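Local coordinates for protein betaine aldehyde dehydrogenase (Staphylococcus aureus subsp. aureus COL, PDB 4QTO) that catalyses the NAD-dependent oxidation of betaine aldehyde to glycine betaine, at residues 96-100 against 195-199; 103-108 against 136-141; 132-136 against 182-188; 440-446 against 461-465; 475-480 against 491-495. All coordinates share one frame; numbering follows the deposited sequence.

Contact 1. Residues 96-100 against 195-199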
# COMPACT_ATOMS: atom_id res chain seq x y z
N ARG A 96 6.91 17.75 -11.37
CA ARG A 96 7.27 18.23 -10.05
C ARG A 96 8.47 17.46 -9.51
O ARG A 96 9.41 18.04 -8.97
CB ARG A 96 6.09 18.17 -9.08
CG ARG A 96 4.93 19.11 -9.44
CD ARG A 96 4.02 19.35 -8.25
NE ARG A 96 3.42 18.12 -7.76
CZ ARG A 96 2.22 17.66 -8.10
NH1 ARG A 96 1.38 18.41 -8.79
NH2 ARG A 96 1.84 16.49 -7.61
N GLY A 97 8.47 16.14 -9.71
CA GLY A 97 9.59 15.34 -9.27
C GLY A 97 10.89 15.72 -9.97
O GLY A 97 11.95 15.78 -9.33
N LYS A 98 10.84 16.01 -11.26
CA LYS A 98 12.06 16.43 -11.98
C LYS A 98 12.62 17.74 -11.39
O LYS A 98 13.84 17.89 -11.30
CB LYS A 98 11.79 16.63 -13.46
CG LYS A 98 11.50 15.35 -14.23
CD LYS A 98 11.18 15.68 -15.70
CE LYS A 98 10.57 14.53 -16.51
NZ LYS A 98 11.47 13.38 -16.47
N LYS A 99 11.74 18.66 -11.02
CA LYS A 99 12.18 19.93 -10.43
C LYS A 99 12.80 19.70 -9.06
O LYS A 99 13.79 20.32 -8.70
CB LYS A 99 11.00 20.91 -10.34
CG LYS A 99 10.51 21.43 -11.68
CD LYS A 99 11.26 22.65 -12.09
CE LYS A 99 10.61 23.34 -13.27
NZ LYS A 99 11.46 24.52 -13.56
N VAL A 100 12.22 18.80 -8.26
CA VAL A 100 12.78 18.50 -6.94
C VAL A 100 14.16 17.83 -7.13
O VAL A 100 15.10 18.09 -6.36
CB VAL A 100 11.78 17.69 -6.10
CG1 VAL A 100 12.40 17.29 -4.78
CG2 VAL A 100 10.52 18.51 -5.85
N LEU A 195 7.06 20.66 -2.09
CA LEU A 195 7.17 20.87 -3.53
C LEU A 195 6.77 19.64 -4.32
O LEU A 195 6.10 19.78 -5.35
CB LEU A 195 8.57 21.33 -3.94
CG LEU A 195 8.94 22.73 -3.43
CD1 LEU A 195 10.36 23.05 -3.85
CD2 LEU A 195 7.98 23.78 -3.97
N ALA A 196 7.16 18.46 -3.85
CA ALA A 196 6.80 17.24 -4.58
C ALA A 196 5.30 17.08 -4.73
O ALA A 196 4.84 16.58 -5.79
CB ALA A 196 7.39 16.03 -3.89
N THR A 197 4.52 17.48 -3.71
CA THR A 197 3.07 17.29 -3.73
C THR A 197 2.30 18.39 -4.44
O THR A 197 1.13 18.19 -4.72
CB THR A 197 2.51 17.14 -2.32
OG1 THR A 197 2.85 18.33 -1.57
CG2 THR A 197 3.07 15.93 -1.62
N GLY A 198 2.93 19.53 -4.68
CA GLY A 198 2.26 20.65 -5.34
C GLY A 198 1.74 21.74 -4.41
O GLY A 198 0.95 22.59 -4.86
N CYS A 199 2.21 21.77 -3.16
CA CYS A 199 1.83 22.85 -2.26
C CYS A 199 2.55 24.16 -2.58
O CYS A 199 3.51 24.18 -3.35
CB CYS A 199 2.21 22.47 -0.82
SG CYS A 199 1.33 21.07 -0.13
O HOH W 1 2.89 14.48 -6.15
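R96 reaches A196 through two choices of torsion: CG stands beside the backbone N, opposite the carbonyl carbon, and a bend at chi3 (-60°) swings NE over the C-terminal end of helix 183-197. One turn later on helix 93-109, V100 sets CG2 beside its own backbone N, and this methyl meets CB of L195 at 3.9 Å. The contact therefore has an apolar half at V100 and a polar half at R96.

In the polar half, R96 NE donates to A196 O over 2.9 Å, and the angle at the hydrogen, 174°, is nearly straight. The oxygen lies at the edge of the guanidinium and in its plane, whereas the donor stands above the carbonyl plane, 53° out of it. Water 1 occupies the same plane: it accepts from R96 NH2 at 2.7 Å and donates to A196 O at 2.9 Å, so the guanidinium holds one carbonyl both directly and through a water. Over one face lies T197 O, 3.4 Å from R96 NH2 but poorly angled for a bond. G198 closes the helix in a Schellman motif, and its CA approaches R96 CD at 3.6 Å. L195 O, beside the same arginine, accepts from the indole of W88, while V100 also packs on F140 and A144 of helix 126-146.

Two in-plane links fix the rotation of the guanidinium, and its positive charge sits among the last carbonyls at the C-terminal end of helix 183-197, the negative end of its dipole, so the charge is probably favoured there.

Contact 2. Residues 103-108 against 136-141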
# COMPACT_ATOMS: atom_id res chain seq x y z
N ILE A 103 16.77 20.45 -7.66
CA ILE A 103 17.22 21.02 -6.40
C ILE A 103 18.26 20.07 -5.80
O ILE A 103 19.34 20.52 -5.35
CB ILE A 103 16.09 21.26 -5.37
CG1 ILE A 103 15.04 22.22 -5.94
CG2 ILE A 103 16.68 21.78 -4.06
CD1 ILE A 103 13.79 22.29 -5.07
N ALA A 104 17.95 18.78 -5.74
CA ALA A 104 18.92 17.82 -5.20
C ALA A 104 20.30 17.96 -5.86
O ALA A 104 21.34 17.97 -5.18
CB ALA A 104 18.42 16.40 -5.35
N ASP A 105 20.32 18.04 -7.18
CA ASP A 105 21.57 18.13 -7.91
C ASP A 105 22.34 19.44 -7.58
O ASP A 105 23.55 19.43 -7.49
CB ASP A 105 21.31 17.99 -9.38
CG ASP A 105 20.88 16.56 -9.76
OD1 ASP A 105 21.16 15.60 -9.03
OD2 ASP A 105 20.32 16.43 -10.85
N LYS A 106 21.61 20.53 -7.36
CA LYS A 106 22.26 21.80 -6.94
C LYS A 106 22.89 21.68 -5.55
O LYS A 106 23.96 22.24 -5.32
CB LYS A 106 21.26 22.94 -7.02
CG LYS A 106 21.05 23.34 -8.48
CD LYS A 106 20.00 24.40 -8.62
CE LYS A 106 19.78 24.79 -10.08
NZ LYS A 106 20.88 25.55 -10.74
N ILE A 107 22.26 20.92 -4.65
CA ILE A 107 22.85 20.73 -3.32
C ILE A 107 24.20 20.02 -3.44
O ILE A 107 25.19 20.47 -2.86
CB ILE A 107 21.93 19.91 -2.39
CG1 ILE A 107 20.58 20.62 -2.18
CG2 ILE A 107 22.63 19.61 -1.08
CD1 ILE A 107 20.63 21.95 -1.50
N LYS A 108 24.26 18.98 -4.25
CA LYS A 108 25.52 18.27 -4.46
C LYS A 108 26.56 19.14 -5.18
O LYS A 108 27.74 19.17 -4.77
CB LYS A 108 25.29 16.97 -5.22
CG LYS A 108 26.57 16.17 -5.42
CD LYS A 108 26.30 14.86 -6.14
CE LYS A 108 25.51 13.92 -5.27
NZ LYS A 108 26.06 13.74 -3.91
N ILE A 136 21.09 15.89 2.82
CA ILE A 136 20.17 16.82 2.19
C ILE A 136 19.96 16.48 0.71
O ILE A 136 18.84 16.46 0.22
CB ILE A 136 20.61 18.27 2.40
CG1 ILE A 136 20.48 18.61 3.90
CG2 ILE A 136 19.80 19.23 1.56
CD1 ILE A 136 21.33 19.76 4.32
N HIS A 137 21.05 16.17 0.01
CA HIS A 137 20.93 15.72 -1.36
C HIS A 137 20.00 14.49 -1.43
O HIS A 137 19.10 14.41 -2.30
CB HIS A 137 22.31 15.34 -1.93
CG HIS A 137 22.25 14.66 -3.27
ND1 HIS A 137 22.02 15.34 -4.43
CD2 HIS A 137 22.37 13.36 -3.61
CE1 HIS A 137 22.03 14.49 -5.45
NE2 HIS A 137 22.28 13.28 -4.98
N ASN A 138 20.22 13.52 -0.54
CA ASN A 138 19.41 12.32 -0.52
C ASN A 138 17.95 12.55 -0.13
O ASN A 138 17.08 11.85 -0.62
CB ASN A 138 20.05 11.24 0.32
CG ASN A 138 21.27 10.65 -0.36
OD1 ASN A 138 21.30 10.56 -1.62
ND2 ASN A 138 22.24 10.20 0.41
N VAL A 139 17.67 13.53 0.74
CA VAL A 139 16.30 13.87 1.07
C VAL A 139 15.55 14.39 -0.16
O VAL A 139 14.46 13.94 -0.53
CB VAL A 139 16.26 14.89 2.21
CG1 VAL A 139 14.86 15.52 2.39
CG2 VAL A 139 16.71 14.25 3.51
N PHE A 140 16.14 15.37 -0.83
CA PHE A 140 15.53 15.88 -2.04
C PHE A 140 15.37 14.78 -3.10
O PHE A 140 14.34 14.71 -3.75
CB PHE A 140 16.25 17.11 -2.64
CG PHE A 140 16.01 18.41 -1.88
CD1 PHE A 140 14.82 19.10 -2.04
CD2 PHE A 140 16.98 18.97 -1.07
CE1 PHE A 140 14.57 20.29 -1.38
CE2 PHE A 140 16.73 20.18 -0.41
CZ PHE A 140 15.53 20.83 -0.56
N MET A 141 16.39 13.94 -3.25
CA MET A 141 16.32 12.90 -4.29
C MET A 141 15.23 11.89 -3.97
O MET A 141 14.53 11.44 -4.88
CB MET A 141 17.65 12.18 -4.47
CG MET A 141 17.70 11.34 -5.74
SD MET A 141 17.60 12.33 -7.25
CE MET A 141 19.19 13.18 -7.07
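The H137 ring has CE of K108 over one face, in a CH-pi contact with CE 3.5 Å from the ring centroid, while A104 O and D105 OD1 lie at its edge, near the ring plane. The F140 ring carries CG2 of I103 over the centre of one face, 3.7 Å from its centroid, which is a second CH-pi contact.

The edge of H137 supplies the one hydrogen bond between the segments: ND1 donates to A104 O over 2.8 Å, with 161° at the hydrogen. The proton is thereby placed on ND1, which approaches from above the carbonyl plane, 67° out of it. A104 O already accepts the helical bond from K108 N, so it serves two donors. H137 can make this bond because its CG lies anti to the backbone N, which turns the ring across the groove toward helix 93-109. D105 is close to the ring but spends OD2 on a salt bridge to R101 of the second subunit. Bends at chi3 and chi4 fold the K108 chain so that CE lies over the ring.

Apolar contacts fill the rest. A104 CB meets F140 CB at 3.5 Å, a close approach that fits a small residue at the nearest backbone point, and CG2 of I107 meets CG2 of I136 at 3.9 Å.

With axes 8.2 Å apart and directed 170° from each other, this is an antiparallel helix pair in which one knob, H137, sits in a hole formed by A104, D105, I107 and K108.

Contact 3. Residues 132-136 against 182-188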
# COMPACT_ATOMS: atom_id res chain seq x y z
N ASP A 132 25.78 16.36 6.59
CA ASP A 132 24.47 16.96 6.42
C ASP A 132 24.19 17.20 4.97
O ASP A 132 23.08 16.92 4.48
CB ASP A 132 24.33 18.38 7.04
CG ASP A 132 24.07 18.42 8.50
OD1 ASP A 132 24.04 17.37 9.21
OD2 ASP A 132 23.90 19.61 8.95
N MET A 133 25.17 17.73 4.22
CA MET A 133 24.90 18.05 2.81
C MET A 133 24.66 16.80 1.98
O MET A 133 23.84 16.82 1.05
CB MET A 133 26.01 18.92 2.18
CG MET A 133 26.19 20.25 2.90
SD MET A 133 24.67 21.19 3.07
CE MET A 133 24.88 21.98 4.65
N ASP A 134 25.34 15.72 2.32
CA ASP A 134 25.11 14.45 1.63
C ASP A 134 23.69 13.98 1.94
O ASP A 134 22.96 13.50 1.07
CB ASP A 134 26.14 13.41 2.04
CG ASP A 134 27.52 13.72 1.52
OD1 ASP A 134 27.65 14.46 0.53
OD2 ASP A 134 28.50 13.21 2.12
N ASP A 135 23.29 14.11 3.20
CA ASP A 135 21.95 13.72 3.57
C ASP A 135 20.87 14.58 2.88
O ASP A 135 19.83 14.08 2.44
CB ASP A 135 21.84 13.79 5.07
CG ASP A 135 20.77 12.95 5.57
OD1 ASP A 135 20.56 11.85 4.98
OD2 ASP A 135 20.17 13.37 6.57
N ILE A 136 21.09 15.89 2.82
CA ILE A 136 20.17 16.82 2.19
C ILE A 136 19.96 16.48 0.71
O ILE A 136 18.84 16.46 0.22
CB ILE A 136 20.61 18.27 2.40
CG1 ILE A 136 20.48 18.61 3.90
CG2 ILE A 136 19.80 19.23 1.56
CD1 ILE A 136 21.33 19.76 4.32
N TYR A 182 20.25 22.42 12.89
CA TYR A 182 20.56 21.87 11.56
C TYR A 182 19.63 22.59 10.59
O TYR A 182 18.62 22.05 10.11
CB TYR A 182 20.29 20.37 11.52
CG TYR A 182 21.21 19.57 12.40
CD1 TYR A 182 22.39 19.11 11.92
CD2 TYR A 182 20.87 19.28 13.71
CE1 TYR A 182 23.26 18.38 12.73
CE2 TYR A 182 21.72 18.54 14.52
CZ TYR A 182 22.90 18.07 14.02
OH TYR A 182 23.76 17.32 14.80
N PRO A 183 19.94 23.84 10.29
CA PRO A 183 19.01 24.66 9.51
C PRO A 183 18.64 24.13 8.14
O PRO A 183 17.45 24.01 7.84
CB PRO A 183 19.73 26.02 9.39
CG PRO A 183 20.68 26.04 10.51
CD PRO A 183 21.08 24.62 10.78
N LEU A 184 19.63 23.82 7.32
CA LEU A 184 19.30 23.37 6.00
C LEU A 184 18.73 21.96 6.01
O LEU A 184 17.85 21.64 5.19
CB LEU A 184 20.50 23.50 5.06
CG LEU A 184 20.17 23.24 3.60
CD1 LEU A 184 19.05 24.12 3.09
CD2 LEU A 184 21.42 23.35 2.75
N LEU A 185 19.21 21.09 6.88
CA LEU A 185 18.70 19.74 6.94
C LEU A 185 17.21 19.77 7.27
O LEU A 185 16.39 19.14 6.57
CB LEU A 185 19.43 18.92 7.98
CG LEU A 185 18.96 17.49 8.16
CD1 LEU A 185 19.24 16.67 6.89
CD2 LEU A 185 19.66 16.89 9.39
N GLN A 186 16.83 20.52 8.31
CA GLN A 186 15.42 20.56 8.70
C GLN A 186 14.59 21.27 7.64
O GLN A 186 13.44 20.90 7.42
CB GLN A 186 15.28 21.21 10.08
CG GLN A 186 15.95 20.40 11.17
CD GLN A 186 15.46 18.97 11.27
OE1 GLN A 186 14.29 18.70 11.56
NE2 GLN A 186 16.38 18.03 11.12
N ALA A 187 15.16 22.26 6.96
CA ALA A 187 14.46 22.92 5.87
C ALA A 187 14.15 21.91 4.76
O ALA A 187 13.03 21.88 4.23
CB ALA A 187 15.28 24.05 5.30
N SER A 188 15.14 21.08 4.40
CA SER A 188 14.95 20.09 3.32
C SER A 188 13.82 19.12 3.64
O SER A 188 13.07 18.68 2.76
CB SER A 188 16.22 19.32 2.97
OG SER A 188 16.60 18.34 3.96
O HOH W 2 21.73 21.40 8.41
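I136 projects from helix 126-146 against L184 and L185 at the start of helix 183-197, the helix of a beta-alpha-beta crossover that links the parallel strands 162-177 and 200-204. The two helices run almost parallel, with 12° between their directions.

Side-chain torsions sort the contacts. L184 and L185 share nearly the same conformation, CG anti to the backbone N, yet they leave the helix at successive positions and so straddle I136. CD1 of I136 meets CG of L184 at 3.7 Å and comes within 3.6 Å of L185 N, while its CG1 packs on L185 CD1 at 3.8 Å. M133 starts by pointing elsewhere, but bends at chi2 and chi3 carry its SD back to L184 CD2, 3.9 Å away and roughly at right angles. The next turn brings S188 under CG2 of I136; its OG, in the crowded position (chi1 73°), donates to L185 O over 2.7 Å and so satisfies itself on its own helix.

D132 provides the polar part. Its carboxylate is turned 56° to the Y182 ring, with OD2 at the ring edge, 3.4 Å from Y182 CD1. The same oxygen forms a salt bridge with K124, and Y182, at the N-cap position, meets H308 edge-to-face. Water 2 joins the helices: it donates to D132 OD2 at 2.9 Å and accepts from L185 N, a first-turn amide, at 3.0 Å.

Contact 4. Residues 440-446 against 461-465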
# COMPACT_ATOMS: atom_id res chain seq x y z
N TYR A 440 8.59 12.87 26.97
CA TYR A 440 9.02 12.86 25.59
C TYR A 440 8.89 11.49 24.94
O TYR A 440 8.48 10.52 25.58
CB TYR A 440 10.45 13.38 25.51
CG TYR A 440 10.58 14.88 25.82
CD1 TYR A 440 10.16 15.81 24.89
CD2 TYR A 440 11.17 15.32 26.96
CE1 TYR A 440 10.30 17.17 25.09
CE2 TYR A 440 11.32 16.69 27.18
CZ TYR A 440 10.88 17.59 26.25
OH TYR A 440 11.01 18.97 26.39
N GLY A 441 9.24 11.41 23.67
CA GLY A 441 9.11 10.14 22.95
C GLY A 441 9.70 10.15 21.56
O GLY A 441 9.10 9.58 20.63
N LEU A 442 10.86 10.75 21.38
CA LEU A 442 11.42 10.91 20.03
C LEU A 442 12.26 9.75 19.51
O LEU A 442 11.95 9.15 18.46
CB LEU A 442 12.23 12.21 19.93
CG LEU A 442 12.72 12.57 18.53
CD1 LEU A 442 11.56 12.81 17.58
CD2 LEU A 442 13.56 13.84 18.59
N ALA A 443 13.34 9.44 20.21
CA ALA A 443 14.27 8.38 19.75
C ALA A 443 15.01 7.79 20.90
O ALA A 443 15.02 8.36 21.99
CB ALA A 443 15.26 8.98 18.76
N GLY A 444 15.65 6.65 20.67
CA GLY A 444 16.46 6.03 21.71
C GLY A 444 17.17 4.81 21.18
O GLY A 444 16.91 4.38 20.07
N ALA A 445 18.05 4.26 22.01
CA ALA A 445 18.83 3.09 21.59
C ALA A 445 18.87 2.02 22.66
O ALA A 445 18.73 2.29 23.86
CB ALA A 445 20.26 3.50 21.31
N VAL A 446 19.11 0.80 22.19
CA VAL A 446 19.33 -0.34 23.06
C VAL A 446 20.59 -1.04 22.59
O VAL A 446 20.71 -1.41 21.41
CB VAL A 446 18.18 -1.38 23.01
CG1 VAL A 446 18.46 -2.44 24.07
CG2 VAL A 446 16.84 -0.71 23.22
N LEU A 461 9.48 0.41 24.06
CA LEU A 461 9.83 1.82 24.22
C LEU A 461 8.87 2.70 23.45
O LEU A 461 8.62 2.46 22.25
CB LEU A 461 11.25 2.08 23.75
CG LEU A 461 12.33 1.32 24.51
CD1 LEU A 461 13.70 1.61 23.91
CD2 LEU A 461 12.32 1.70 25.99
N LYS A 462 8.34 3.72 24.10
CA LYS A 462 7.41 4.67 23.45
C LYS A 462 8.18 5.78 22.76
O LYS A 462 8.27 6.93 23.27
CB LYS A 462 6.39 5.19 24.45
CG LYS A 462 5.54 4.06 25.01
CD LYS A 462 4.82 4.55 26.26
CE LYS A 462 4.21 3.42 27.06
NZ LYS A 462 3.15 2.76 26.27
N LEU A 463 8.76 5.42 21.62
CA LEU A 463 9.66 6.29 20.86
C LEU A 463 9.43 6.14 19.37
O LEU A 463 9.18 5.01 18.92
CB LEU A 463 11.13 5.87 21.13
CG LEU A 463 11.62 5.90 22.57
CD1 LEU A 463 12.98 5.23 22.69
CD2 LEU A 463 11.64 7.33 23.08
N GLY A 464 9.53 7.23 18.62
CA GLY A 464 9.33 7.17 17.16
C GLY A 464 10.40 6.40 16.41
O GLY A 464 10.15 5.86 15.33
N THR A 465 11.61 6.40 16.95
CA THR A 465 12.73 5.64 16.35
C THR A 465 13.51 4.95 17.45
O THR A 465 13.84 5.57 18.46
CB THR A 465 13.70 6.58 15.57
OG1 THR A 465 12.97 7.27 14.53
CG2 THR A 465 14.86 5.82 14.96
O HOH W 3 8.49 7.68 25.85
O HOH W 4 11.98 9.59 15.59
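L442 O is gripped by two donors, T465 N at 3.2 Å and water 4 at 2.9 Å. The water also contacts T465 OG1 at 2.7 Å, so T465 meets this carbonyl directly through its backbone N and, by way of water 4, through its side-chain oxygen.

Neighbouring backbone bonds continue the pairing. G464 N donates to G441 O over 3.1 Å, from above the carbonyl plane and with 144° at the hydrogen, and G444 N makes a weak bond to T465 O. The bonds from T465 N to L442 O and from G444 N to T465 O flank A443 and define a parallel bridge between A443 and T465, with both side chains on one face. CA-H...O contacts add to these: A443 CA lies 3.1 Å from T465 O, and L463 CA 3.3 Å from G441 O. L463 spreads its methyls over the glycine-rich backbone, CD1 lying 3.6 Å from G444 N, and V446 CG2 meets L461 CD1 farther along.

Beyond T465 the sheet runs on into a strand of the third subunit, and K462 forms a salt bridge with E84 of that same subunit. Strand 443-447, helix 451-460 and strand 465-468 follow one another, with the two strands adjacent and parallel: a beta-alpha-beta crossover at the end of the seven strands that this chain gives to the sheet of the aldehyde dehydrogenase fold.

Contact 5. Residues 475-480 against 491-495; sequences FAQAPW and ELGKE
W480 and E491 form a single antiparallel, hydrogen-bonded bridge that joins 475-480 to 491-495 and closes the chain between them. W480 N donates to E491 O over 2.7 Å, almost along the C=O axis, and E491 N returns a bond to W480 O at 2.9 Å with 174° at the hydrogen. A third backbone bond, G493 N to A476 O at 2.8 Å, is more bent (135°).

Between these bonds L492 packs against the backbone of 475-478. Its CB touches A478 O at 3.3 Å, and CD1 reaches F475 O at 3.6 Å. L492 and G493 both have positive phi, a kink that turns the chain from the bridge into helix 493-498. The P479 ring and the E495 chain cross at about a right angle, CG nearest OE2.

What positions this shell comes next. A type I turn from F475 to A478, closed by A478 N to F475 O at 3.1 Å, presents the A476 carbonyl to G493. E491 extends to a salt bridge with K190, W480 NE1 bonds E279, and the indole meets W189 edge-to-face and touches S314, which follows the modified C313. E495 OE2 bonds S503 of the third subunit, while Q477 NE2 bonds D148 of the second. Water 5 adds a last link, donating to Q477 O at 2.9 Å and accepting from K494 N at 3.0 Å.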
# COMPACT_ATOMS: atom_id res chain seq x y z
N PHE A 475 17.07 8.69 7.99
CA PHE A 475 17.20 8.77 6.55
C PHE A 475 15.83 8.97 5.91
O PHE A 475 14.79 8.61 6.49
CB PHE A 475 17.95 7.56 5.93
CG PHE A 475 17.59 6.23 6.51
CD1 PHE A 475 16.41 5.60 6.22
CD2 PHE A 475 18.48 5.58 7.36
CE1 PHE A 475 16.09 4.37 6.77
CE2 PHE A 475 18.16 4.35 7.91
CZ PHE A 475 16.98 3.72 7.59
N ALA A 476 15.85 9.52 4.69
CA ALA A 476 14.63 9.91 4.00
C ALA A 476 13.64 8.78 3.77
O ALA A 476 12.44 9.01 3.71
CB ALA A 476 14.98 10.55 2.67
N GLN A 477 14.14 7.55 3.72
CA GLN A 477 13.26 6.41 3.48
C GLN A 477 12.34 6.02 4.65
O GLN A 477 11.35 5.32 4.41
CB GLN A 477 14.09 5.19 3.09
CG GLN A 477 14.81 5.29 1.72
CD GLN A 477 16.09 6.14 1.69
OE1 GLN A 477 16.61 6.63 2.70
NE2 GLN A 477 16.63 6.30 0.48
N ALA A 478 12.62 6.51 5.86
CA ALA A 478 11.84 6.10 7.06
C ALA A 478 11.33 7.31 7.81
O ALA A 478 12.07 8.29 7.99
CB ALA A 478 12.74 5.27 7.97
N PRO A 479 10.11 7.26 8.34
CA PRO A 479 9.52 8.38 9.07
C PRO A 479 10.16 8.62 10.41
O PRO A 479 10.61 7.67 11.08
CB PRO A 479 8.08 7.96 9.26
CG PRO A 479 8.14 6.46 9.31
CD PRO A 479 9.18 6.12 8.24
N TRP A 480 10.24 9.90 10.77
CA TRP A 480 10.87 10.38 12.00
C TRP A 480 9.90 11.30 12.73
O TRP A 480 9.32 12.21 12.11
CB TRP A 480 12.09 11.18 11.59
CG TRP A 480 12.82 11.86 12.71
CD1 TRP A 480 12.57 13.09 13.23
CD2 TRP A 480 13.88 11.29 13.49
NE1 TRP A 480 13.42 13.33 14.28
CE2 TRP A 480 14.25 12.25 14.45
CE3 TRP A 480 14.57 10.07 13.45
CZ2 TRP A 480 15.26 12.02 15.37
CZ3 TRP A 480 15.58 9.84 14.34
CH2 TRP A 480 15.93 10.82 15.31
N GLU A 491 7.91 13.40 9.82
CA GLU A 491 8.67 13.90 8.69
C GLU A 491 9.45 12.74 8.10
O GLU A 491 9.74 11.75 8.80
CB GLU A 491 9.55 15.06 9.07
CG GLU A 491 8.69 16.28 9.38
CD GLU A 491 9.48 17.57 9.56
OE1 GLU A 491 10.59 17.55 10.08
OE2 GLU A 491 8.95 18.62 9.19
N LEU A 492 9.81 12.88 6.84
CA LEU A 492 10.51 11.82 6.06
C LEU A 492 9.60 10.61 5.76
O LEU A 492 8.54 10.41 6.36
CB LEU A 492 11.83 11.35 6.71
CG LEU A 492 12.80 12.48 7.06
CD1 LEU A 492 14.05 11.88 7.68
CD2 LEU A 492 13.12 13.35 5.85
N GLY A 493 10.04 9.83 4.78
CA GLY A 493 9.30 8.66 4.34
C GLY A 493 7.97 8.97 3.70
O GLY A 493 7.62 10.13 3.43
N LYS A 494 7.21 7.91 3.41
CA LYS A 494 5.91 8.10 2.81
C LYS A 494 4.96 8.83 3.74
O LYS A 494 4.17 9.67 3.29
CB LYS A 494 5.35 6.74 2.37
CG LYS A 494 6.17 6.12 1.23
CD LYS A 494 5.61 4.80 0.76
CE LYS A 494 6.52 4.21 -0.32
NZ LYS A 494 5.95 2.96 -0.92
N GLU A 495 5.07 8.57 5.05
CA GLU A 495 4.25 9.25 6.02
C GLU A 495 4.55 10.76 6.05
O GLU A 495 3.66 11.60 6.23
CB GLU A 495 4.44 8.58 7.40
CG GLU A 495 3.37 8.85 8.41
CD GLU A 495 3.44 7.92 9.64
OE1 GLU A 495 2.78 8.24 10.64
OE2 GLU A 495 4.15 6.90 9.56
O HOH W 5 8.43 5.37 4.31

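From the N terminus, helix 93-109 opens two loops. Contact 1 closes the longer one on the end of helix 183-197, and both contact 2 and contact 3 nest inside it. Contacts 2 and 3 cross, their segments alternating along the chain; they share I136 on helix 126-146, so that helices 93-109, 126-146 and 183-197 all pack on one another. V100 touches F140, joining contact 1 to contact 2. Contacts 4 and 5 follow in series: the first closes a crossover in the seven-stranded sheet, the second a short loop near the C-terminal end. W480 packs on T465, L442 and A443, and A476 on V139, so contact 5 bridges sheet and helical cluster.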